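Local coordinates for oligopeptide ABC transporter OppAIV (Borrelia burgdorferi B31, PDB 4GL8), which binds a peptide and probably serves as the solute-binding component of an oligopeptide ABC transporter, at residues Gly37-Thr42 with Val215-Val220; Val243-Ile248 with Tyr376-Ser381; Leu30-Asn35 with Val234-Ile239. One frame throughout, in Å; residues are numbered along the deposited sequence.

Overall arrangement
Contacts 1 and 2 have centres about 13 Å apart, contacts 1 and 3 about 17 Å, and contacts 2 and 3 about 23 Å. Residues 30-35 and 37-42 open contacts 3 and 1. The chain returns through 215-220, 234-239 and 243-248 and reaches 376-381 last. Strand 238-242 pairs with strand 31-35 in contact 3 and with strand 219-224 beside contact 1. It then leads into helix 247-255 of contact 2. Contacts 1 and 2 touch, with a probable backbone hydrogen bond between E218 O and V243 N. Contact 2 joins this sheet region to strand 372-377 and helix 380-397, where N377 binds the peptide.

Contact 1 of 3, residues Gly37-Thr42 with Val215-Val220; sequences GSEPAT and VLNEKV
The carboxylate of E39 lies with one face under the backbone N of N217. That N sits well above the carboxylate plane, 3.3 Å from E39 OE2. The bond is weak, although its N-H points straight at the oxygen (169°). The amide of N217 reaches over from the same side. Its OD1 is 3.6 Å from E39 CG, and the amide and carboxylate planes are 55° apart. L216 CD2 and water 1 lie much lower, beside the oxygens. L216 CD2 is 3.8 Å from E39 OE2. Water 1 is 2.7 Å from E39 OE1 and 3.0 Å from K219 O. It can donate to both, though other acceptors near it compete for its two protons. OE2 also forms a salt bridge with R214, the stronger polar partner of this side chain. E39 reaches all of this because CG is anti to its backbone N (chi1 166°) and the chain then bends at chi2. P40 adds a loose apolar touch on V220. The carboxylate lies against the turn of a beta hairpin, where E218 and K219 both face V215 in a classic beta bulge. The hairpin joins strand 209-215 to strand 219-224, and V220 continues the pairing to F241 of strand 238-242. The 37-42 loop leaves strand 31-35, passes beside the turn, and meets helix 408-417 through S38 and A41.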
loop_
_atom_site.group_PDB
_atom_site.type_symbol
_atom_site.label_atom_id
_atom_site.label_comp_id
_atom_site.label_asym_id
_atom_site.label_seq_id
_atom_site.Cartn_x
_atom_site.Cartn_y
_atom_site.Cartn_z
ATOM N N GLY A 37 11.894 -2.884 7.957
ATOM C CA GLY A 37 11.285 -2.141 9.062
ATOM C C GLY A 37 10.218 -2.838 9.907
ATOM O O GLY A 37 9.818 -2.299 10.938
ATOM N N SER A 38 9.755 -4.016 9.494
ATOM C CA SER A 38 8.758 -4.739 10.266
ATOM C C SER A 38 8.588 -6.144 9.708
ATOM O O SER A 38 8.872 -6.399 8.539
ATOM C CB SER A 38 7.414 -3.999 10.225
ATOM O OG SER A 38 7.335 -2.978 11.210
ATOM N N GLU A 39 8.140 -7.042 10.573
ATOM C CA GLU A 39 7.872 -8.429 10.239
ATOM C C GLU A 39 6.586 -8.463 9.437
ATOM O O GLU A 39 5.580 -7.906 9.877
ATOM C CB GLU A 39 7.715 -9.254 11.524
ATOM C CG GLU A 39 7.112 -10.667 11.371
ATOM C CD GLU A 39 8.116 -11.756 11.023
ATOM O OE1 GLU A 39 9.258 -11.418 10.654
ATOM O OE2 GLU A 39 7.772 -12.955 11.129
ATOM N N PRO A 40 6.611 -9.109 8.261
ATOM C CA PRO A 40 5.378 -9.253 7.490
ATOM C C PRO A 40 4.387 -10.145 8.222
ATOM O O PRO A 40 4.791 -10.998 9.016
ATOM C CB PRO A 40 5.839 -9.931 6.199
ATOM C CG PRO A 40 7.015 -10.726 6.617
ATOM C CD PRO A 40 7.724 -9.840 7.631
ATOM N N ALA A 41 3.108 -9.925 7.935
ATOM C CA ALA A 41 1.986 -10.643 8.563
ATOM C C ALA A 41 1.630 -11.860 7.748
ATOM O O ALA A 41 1.066 -12.785 8.268
ATOM C CB ALA A 41 0.758 -9.734 8.664
ATOM N N THR A 42 1.940 -11.848 6.463
ATOM C CA THR A 42 1.617 -12.945 5.576
ATOM C C THR A 42 2.450 -12.765 4.322
ATOM O O THR A 42 2.681 -11.642 3.884
ATOM C CB THR A 42 0.087 -12.991 5.216
ATOM O OG1 THR A 42 -0.122 -13.769 4.035
ATOM C CG2 THR A 42 -0.474 -11.605 4.918
ATOM N N VAL A 215 13.280 -16.944 10.002
ATOM C CA VAL A 215 13.222 -16.960 11.462
ATOM C C VAL A 215 12.199 -15.912 11.922
ATOM O O VAL A 215 12.357 -14.723 11.657
ATOM C CB VAL A 215 14.608 -16.716 12.060
ATOM C CG1 VAL A 215 14.570 -16.900 13.571
ATOM C CG2 VAL A 215 15.610 -17.677 11.424
ATOM N N LEU A 216 11.134 -16.360 12.580
ATOM C CA LEU A 216 10.059 -15.443 12.981
ATOM C C LEU A 216 10.591 -14.249 13.793
ATOM O O LEU A 216 11.386 -14.411 14.720
ATOM C CB LEU A 216 8.936 -16.168 13.747
ATOM C CG LEU A 216 8.104 -17.213 12.969
ATOM C CD1 LEU A 216 6.833 -17.560 13.738
ATOM C CD2 LEU A 216 7.738 -16.776 11.556
ATOM N N ASN A 217 10.149 -13.057 13.386
ATOM C CA ASN A 217 10.516 -11.770 14.002
ATOM C C ASN A 217 11.974 -11.407 13.874
ATOM O O ASN A 217 12.458 -10.574 14.604
ATOM C CB ASN A 217 10.080 -11.705 15.469
ATOM C CG ASN A 217 8.583 -11.852 15.624
ATOM O OD1 ASN A 217 7.802 -11.267 14.865
ATOM N ND2 ASN A 217 8.169 -12.635 16.596
ATOM N N GLU A 218 12.650 -11.993 12.896
ATOM C CA GLU A 218 14.066 -11.811 12.752
ATOM C C GLU A 218 14.512 -11.676 11.292
ATOM O O GLU A 218 15.133 -10.691 10.919
ATOM C CB GLU A 218 14.767 -12.986 13.432
ATOM C CG GLU A 218 16.154 -12.657 13.937
ATOM C CD GLU A 218 16.970 -13.909 14.239
ATOM O OE1 GLU A 218 16.545 -14.674 15.147
ATOM O OE2 GLU A 218 18.019 -14.121 13.556
ATOM N N LYS A 219 14.200 -12.665 10.466
ATOM C CA LYS A 219 14.760 -12.756 9.106
ATOM C C LYS A 219 13.836 -13.432 8.102
ATOM O O LYS A 219 13.177 -14.404 8.418
ATOM C CB LYS A 219 16.033 -13.595 9.132
ATOM C CG LYS A 219 17.324 -12.816 9.291
ATOM C CD LYS A 219 18.532 -13.733 9.053
ATOM C CE LYS A 219 18.778 -14.689 10.215
ATOM N NZ LYS A 219 18.950 -16.092 9.745
ATOM N N VAL A 220 13.849 -12.942 6.870
ATOM C CA VAL A 220 13.241 -13.666 5.759
ATOM C C VAL A 220 14.385 -13.815 4.753
ATOM O O VAL A 220 14.936 -12.826 4.306
ATOM C CB VAL A 220 12.050 -12.890 5.154
ATOM C CG1 VAL A 220 11.319 -13.727 4.120
ATOM C CG2 VAL A 220 11.098 -12.426 6.243
HETATM O O HOH W 1 10.546 -13.536 9.512
#

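Contact 2 of 3, residues Val243-Ile248 with Tyr376-Ser381; sequences VTDNSI and YNTSDS
S247 and D380 join two helix N-termini, those of helices 247-255 and 380-397. Both helices are N-capped: N246 OD1 accepts from the backbone N of T249, and S379 OG from that of Q382. D380 OD2 accepts two bonds from S247, across the two segments. The one from S247 N, at 3.1 Å, is weak and bent to 130°. The other comes from S247 OG. The second oxygen, OD1, is held by a salt bridge to R383. The carboxylate thus has partners at both oxygens, and the nearby helix ends would probably stabilise its negative charge. An ST turn shapes the approach to helix 247-255, with N246 N bonded to T244 OG1 at 3.1 Å. D245 meets T378 at about a right angle. Its OD2 is 3.5 Å from T378 CG2, while D245 OD1 probably has S38 OG as a partner. T378 OG1 turns to N405 ND2. Next to it, N377 ND2 bonds to the backbone of the bound peptide, and N377 OD1 to R424, so this junction adjoins the peptide site. S247 OG stands between its backbone N and carbonyl carbon (chi1 79°) and donates to the anti lone pair of D380 OD2 at 2.9 Å.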
loop_
_atom_site.group_PDB
_atom_site.type_symbol
_atom_site.label_atom_id
_atom_site.label_comp_id
_atom_site.label_asym_id
_atom_site.label_seq_id
_atom_site.Cartn_x
_atom_site.Cartn_y
_atom_site.Cartn_z
ATOM N N VAL A 243 14.409 -8.007 9.886
ATOM C CA VAL A 243 13.287 -7.374 10.527
ATOM C C VAL A 243 13.791 -6.735 11.813
ATOM O O VAL A 243 14.661 -7.303 12.503
ATOM C CB VAL A 243 12.232 -8.411 10.890
ATOM C CG1 VAL A 243 11.131 -7.757 11.702
ATOM C CG2 VAL A 243 11.700 -9.057 9.625
ATOM N N THR A 244 13.274 -5.548 12.103
ATOM C CA THR A 244 13.442 -4.885 13.395
ATOM C C THR A 244 12.769 -3.526 13.290
ATOM O O THR A 244 12.897 -2.854 12.263
ATOM C CB THR A 244 14.915 -4.721 13.848
ATOM O OG1 THR A 244 14.976 -3.869 14.998
ATOM C CG2 THR A 244 15.769 -4.131 12.760
ATOM N N ASP A 245 12.039 -3.178 14.356
ATOM C CA ASP A 245 11.334 -1.905 14.553
ATOM C C ASP A 245 12.274 -0.811 15.054
ATOM O O ASP A 245 11.910 0.376 15.066
ATOM C CB ASP A 245 10.252 -2.094 15.636
ATOM C CG ASP A 245 9.174 -3.078 15.226
ATOM O OD1 ASP A 245 8.991 -3.264 14.003
ATOM O OD2 ASP A 245 8.501 -3.659 16.113
ATOM N N ASN A 246 13.458 -1.221 15.499
ATOM C CA ASN A 246 14.440 -0.314 16.075
ATOM C C ASN A 246 15.393 0.266 14.998
ATOM O O ASN A 246 16.411 -0.335 14.661
ATOM C CB ASN A 246 15.218 -1.060 17.177
ATOM C CG ASN A 246 16.111 -0.150 18.000
ATOM O OD1 ASN A 246 16.816 0.724 17.477
ATOM N ND2 ASN A 246 16.103 -0.366 19.301
ATOM N N SER A 247 15.062 1.450 14.485
ATOM C CA SER A 247 15.896 2.124 13.492
ATOM C C SER A 247 17.364 2.313 13.928
ATOM O O SER A 247 18.254 2.280 13.083
ATOM C CB SER A 247 15.294 3.482 13.097
ATOM O OG SER A 247 15.559 4.479 14.059
ATOM N N ILE A 248 17.622 2.492 15.221
ATOM C CA ILE A 248 18.993 2.657 15.719
ATOM C C ILE A 248 19.766 1.365 15.598
ATOM O O ILE A 248 20.944 1.390 15.322
ATOM C CB ILE A 248 19.056 3.120 17.207
ATOM C CG1 ILE A 248 18.503 4.549 17.354
ATOM C CG2 ILE A 248 20.499 3.073 17.751
ATOM C CD1 ILE A 248 19.336 5.622 16.655
ATOM N N TYR A 376 -0.619 3.555 17.074
ATOM C CA TYR A 376 0.320 3.649 15.935
ATOM C C TYR A 376 1.167 2.375 15.860
ATOM O O TYR A 376 1.271 1.614 16.846
ATOM C CB TYR A 376 1.192 4.885 16.042
ATOM C CG TYR A 376 2.099 4.856 17.211
ATOM C CD1 TYR A 376 1.670 5.281 18.474
ATOM C CD2 TYR A 376 3.397 4.383 17.081
ATOM C CE1 TYR A 376 2.527 5.227 19.578
ATOM C CE2 TYR A 376 4.251 4.326 18.158
ATOM C CZ TYR A 376 3.818 4.753 19.398
ATOM O OH TYR A 376 4.702 4.663 20.444
ATOM N N ASN A 377 1.765 2.118 14.694
ATOM C CA ASN A 377 2.573 0.907 14.549
ATOM C C ASN A 377 3.953 1.144 15.163
ATOM O O ASN A 377 4.514 2.215 15.000
ATOM C CB ASN A 377 2.691 0.514 13.090
ATOM C CG ASN A 377 3.175 1.643 12.232
ATOM O OD1 ASN A 377 2.554 2.693 12.200
ATOM N ND2 ASN A 377 4.292 1.448 11.555
ATOM N N THR A 378 4.479 0.161 15.886
ATOM C CA THR A 378 5.787 0.292 16.523
ATOM C C THR A 378 6.755 0.767 15.446
ATOM O O THR A 378 6.911 0.128 14.385
ATOM C CB THR A 378 6.275 -1.055 17.088
ATOM O OG1 THR A 378 5.222 -1.675 17.830
ATOM C CG2 THR A 378 7.551 -0.892 17.997
ATOM N N SER A 379 7.383 1.893 15.708
ATOM C CA SER A 379 8.270 2.533 14.756
ATOM C C SER A 379 8.733 3.795 15.428
ATOM O O SER A 379 7.917 4.523 15.988
ATOM C CB SER A 379 7.533 2.927 13.468
ATOM O OG SER A 379 8.094 4.097 12.884
ATOM N N ASP A 380 10.023 4.051 15.363
ATOM C CA ASP A 380 10.605 5.294 15.899
ATOM C C ASP A 380 10.057 6.549 15.232
ATOM O O ASP A 380 9.754 7.539 15.894
ATOM C CB ASP A 380 12.113 5.251 15.723
ATOM C CG ASP A 380 12.763 4.213 16.608
ATOM O OD1 ASP A 380 12.165 3.903 17.658
ATOM O OD2 ASP A 380 13.870 3.745 16.277
ATOM N N SER A 381 9.918 6.498 13.921
ATOM C CA SER A 381 9.322 7.613 13.193
ATOM C C SER A 381 7.878 7.897 13.650
ATOM O O SER A 381 7.511 9.049 13.942
ATOM C CB SER A 381 9.352 7.348 11.675
ATOM O OG SER A 381 9.521 8.587 10.973
#

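Contact 3 of 3, residues Leu30-Asn35 with Val234-Ile239; sequences LVFKLN and VVLDSI
L30 is bonded to D237 through both its backbone N and its backbone O. L30 N donates to D237 OD2 at 2.9 Å, nearly straight at 164°; OD2 accepts with its anti lone pair. D237 CG lies beside its own backbone N (chi1 -62°), and this turns the carboxylate back to the start of the other segment. L30 O in turn takes two backbone donors, D237 N at 2.8 Å and S238 N at 3.1 Å. The first lies in the carbonyl plane and the second is tilted from it by 19°. One strand step on, F32 N bonds to S238 O at 3.0 Å. These bonds set up parallel bridges of V31 with S238 and F32 with I239. V31 and S238 share one face of the sheet, with V31 CG2 against S238 CB. F32 and I239 share the other. There both delta carbons of L236 pack on F32 CB, CD1 at 3.7 Å. L34 CD2 lies 3.8 Å from I239 CG2, the two side chains meeting at a slant. Just before strand 31-35, L30 and V235 lie side by side, pointing the same way, and L30 CD1 is tight on V235 CG1 at 3.5 Å. Further out, the F32 ring packs edge-to-face with W509, and S238 OG is bound to L222 O. The pairing places strand 31-35 between strands 238-242 and 261-263, both parallel to it. Strand 219-224 lies antiparallel beyond 238-242, and strand 209-215 touches I239 through F209.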
loop_
_atom_site.group_PDB
_atom_site.type_symbol
_atom_site.label_atom_id
_atom_site.label_comp_id
_atom_site.label_asym_id
_atom_site.label_seq_id
_atom_site.Cartn_x
_atom_site.Cartn_y
_atom_site.Cartn_z
ATOM N N LEU A 30 26.901 -14.269 -3.390
ATOM C CA LEU A 30 26.538 -12.848 -3.391
ATOM C C LEU A 30 25.217 -12.676 -2.637
ATOM O O LEU A 30 24.128 -13.094 -3.102
ATOM C CB LEU A 30 26.438 -12.265 -4.804
ATOM C CG LEU A 30 27.760 -11.827 -5.435
ATOM C CD1 LEU A 30 27.531 -11.347 -6.863
ATOM C CD2 LEU A 30 28.459 -10.755 -4.600
ATOM N N VAL A 31 25.352 -12.079 -1.459
ATOM C CA VAL A 31 24.279 -11.853 -0.511
ATOM C C VAL A 31 24.065 -10.342 -0.412
ATOM O O VAL A 31 25.014 -9.592 -0.257
ATOM C CB VAL A 31 24.675 -12.423 0.869
ATOM C CG1 VAL A 31 23.679 -12.021 1.941
ATOM C CG2 VAL A 31 24.792 -13.945 0.790
ATOM N N PHE A 32 22.824 -9.903 -0.565
ATOM C CA PHE A 32 22.433 -8.519 -0.311
ATOM C C PHE A 32 21.499 -8.515 0.898
ATOM O O PHE A 32 20.579 -9.325 0.967
ATOM C CB PHE A 32 21.726 -7.973 -1.546
ATOM C CG PHE A 32 21.235 -6.571 -1.397
ATOM C CD1 PHE A 32 22.065 -5.497 -1.707
ATOM C CD2 PHE A 32 19.938 -6.324 -0.995
ATOM C CE1 PHE A 32 21.611 -4.202 -1.601
ATOM C CE2 PHE A 32 19.469 -5.021 -0.890
ATOM C CZ PHE A 32 20.318 -3.956 -1.187
ATOM N N LYS A 33 21.738 -7.616 1.848
ATOM C CA LYS A 33 21.040 -7.636 3.118
ATOM C C LYS A 33 20.412 -6.292 3.368
ATOM O O LYS A 33 21.083 -5.260 3.241
ATOM C CB LYS A 33 22.019 -7.892 4.251
ATOM C CG LYS A 33 22.887 -9.118 4.092
ATOM C CD LYS A 33 23.806 -9.273 5.294
ATOM C CE LYS A 33 24.254 -10.711 5.437
ATOM N NZ LYS A 33 25.670 -10.846 5.866
ATOM N N LEU A 34 19.146 -6.287 3.768
ATOM C CA LEU A 34 18.505 -5.019 4.061
ATOM C C LEU A 34 17.494 -5.095 5.194
ATOM O O LEU A 34 16.926 -6.162 5.495
ATOM C CB LEU A 34 17.853 -4.430 2.805
ATOM C CG LEU A 34 16.595 -5.142 2.281
ATOM C CD1 LEU A 34 15.894 -4.226 1.289
ATOM C CD2 LEU A 34 16.912 -6.510 1.652
ATOM N N ASN A 35 17.286 -3.936 5.818
ATOM C CA ASN A 35 16.211 -3.764 6.776
ATOM C C ASN A 35 15.031 -3.074 6.093
ATOM O O ASN A 35 15.208 -2.026 5.468
ATOM C CB ASN A 35 16.696 -2.979 7.986
ATOM C CG ASN A 35 15.552 -2.512 8.862
ATOM O OD1 ASN A 35 15.358 -1.312 9.046
ATOM N ND2 ASN A 35 14.751 -3.460 9.368
ATOM N N VAL A 234 19.983 -12.502 -13.094
ATOM C CA VAL A 234 19.970 -12.435 -11.641
ATOM C C VAL A 234 21.342 -12.892 -11.135
ATOM O O VAL A 234 21.724 -14.056 -11.246
ATOM C CB VAL A 234 18.831 -13.272 -11.015
ATOM C CG1 VAL A 234 18.816 -13.103 -9.499
ATOM C CG2 VAL A 234 17.497 -12.853 -11.586
ATOM N N VAL A 235 22.092 -11.944 -10.613
ATOM C CA VAL A 235 23.437 -12.209 -10.132
ATOM C C VAL A 235 23.457 -12.590 -8.640
ATOM O O VAL A 235 24.272 -13.398 -8.228
ATOM C CB VAL A 235 24.340 -10.999 -10.430
ATOM C CG1 VAL A 235 25.698 -11.168 -9.796
ATOM C CG2 VAL A 235 24.511 -10.873 -11.935
ATOM N N LEU A 236 22.576 -12.006 -7.835
ATOM C CA LEU A 236 22.553 -12.310 -6.386
ATOM C C LEU A 236 22.155 -13.757 -6.148
ATOM O O LEU A 236 21.283 -14.272 -6.820
ATOM C CB LEU A 236 21.604 -11.375 -5.607
ATOM C CG LEU A 236 21.987 -9.895 -5.482
ATOM C CD1 LEU A 236 20.838 -9.077 -4.944
ATOM C CD2 LEU A 236 23.184 -9.757 -4.562
ATOM N N ASP A 237 22.812 -14.421 -5.208
ATOM C CA ASP A 237 22.397 -15.776 -4.785
ATOM C C ASP A 237 21.355 -15.703 -3.689
ATOM O O ASP A 237 20.549 -16.614 -3.519
ATOM C CB ASP A 237 23.591 -16.543 -4.248
ATOM C CG ASP A 237 24.659 -16.747 -5.295
ATOM O OD1 ASP A 237 24.364 -17.387 -6.327
ATOM O OD2 ASP A 237 25.791 -16.274 -5.089
ATOM N N SER A 238 21.392 -14.620 -2.922
ATOM C CA SER A 238 20.529 -14.499 -1.782
ATOM C C SER A 238 20.209 -13.060 -1.382
ATOM O O SER A 238 21.039 -12.145 -1.509
ATOM C CB SER A 238 21.138 -15.220 -0.596
ATOM O OG SER A 238 20.200 -15.177 0.464
ATOM N N ILE A 239 18.990 -12.869 -0.884
ATOM C CA ILE A 239 18.615 -11.622 -0.260
ATOM C C ILE A 239 18.151 -11.929 1.140
ATOM O O ILE A 239 17.340 -12.824 1.330
ATOM C CB ILE A 239 17.506 -10.904 -1.038
ATOM C CG1 ILE A 239 18.063 -10.394 -2.352
ATOM C CG2 ILE A 239 16.916 -9.759 -0.221
ATOM C CD1 ILE A 239 16.962 -10.028 -3.313
#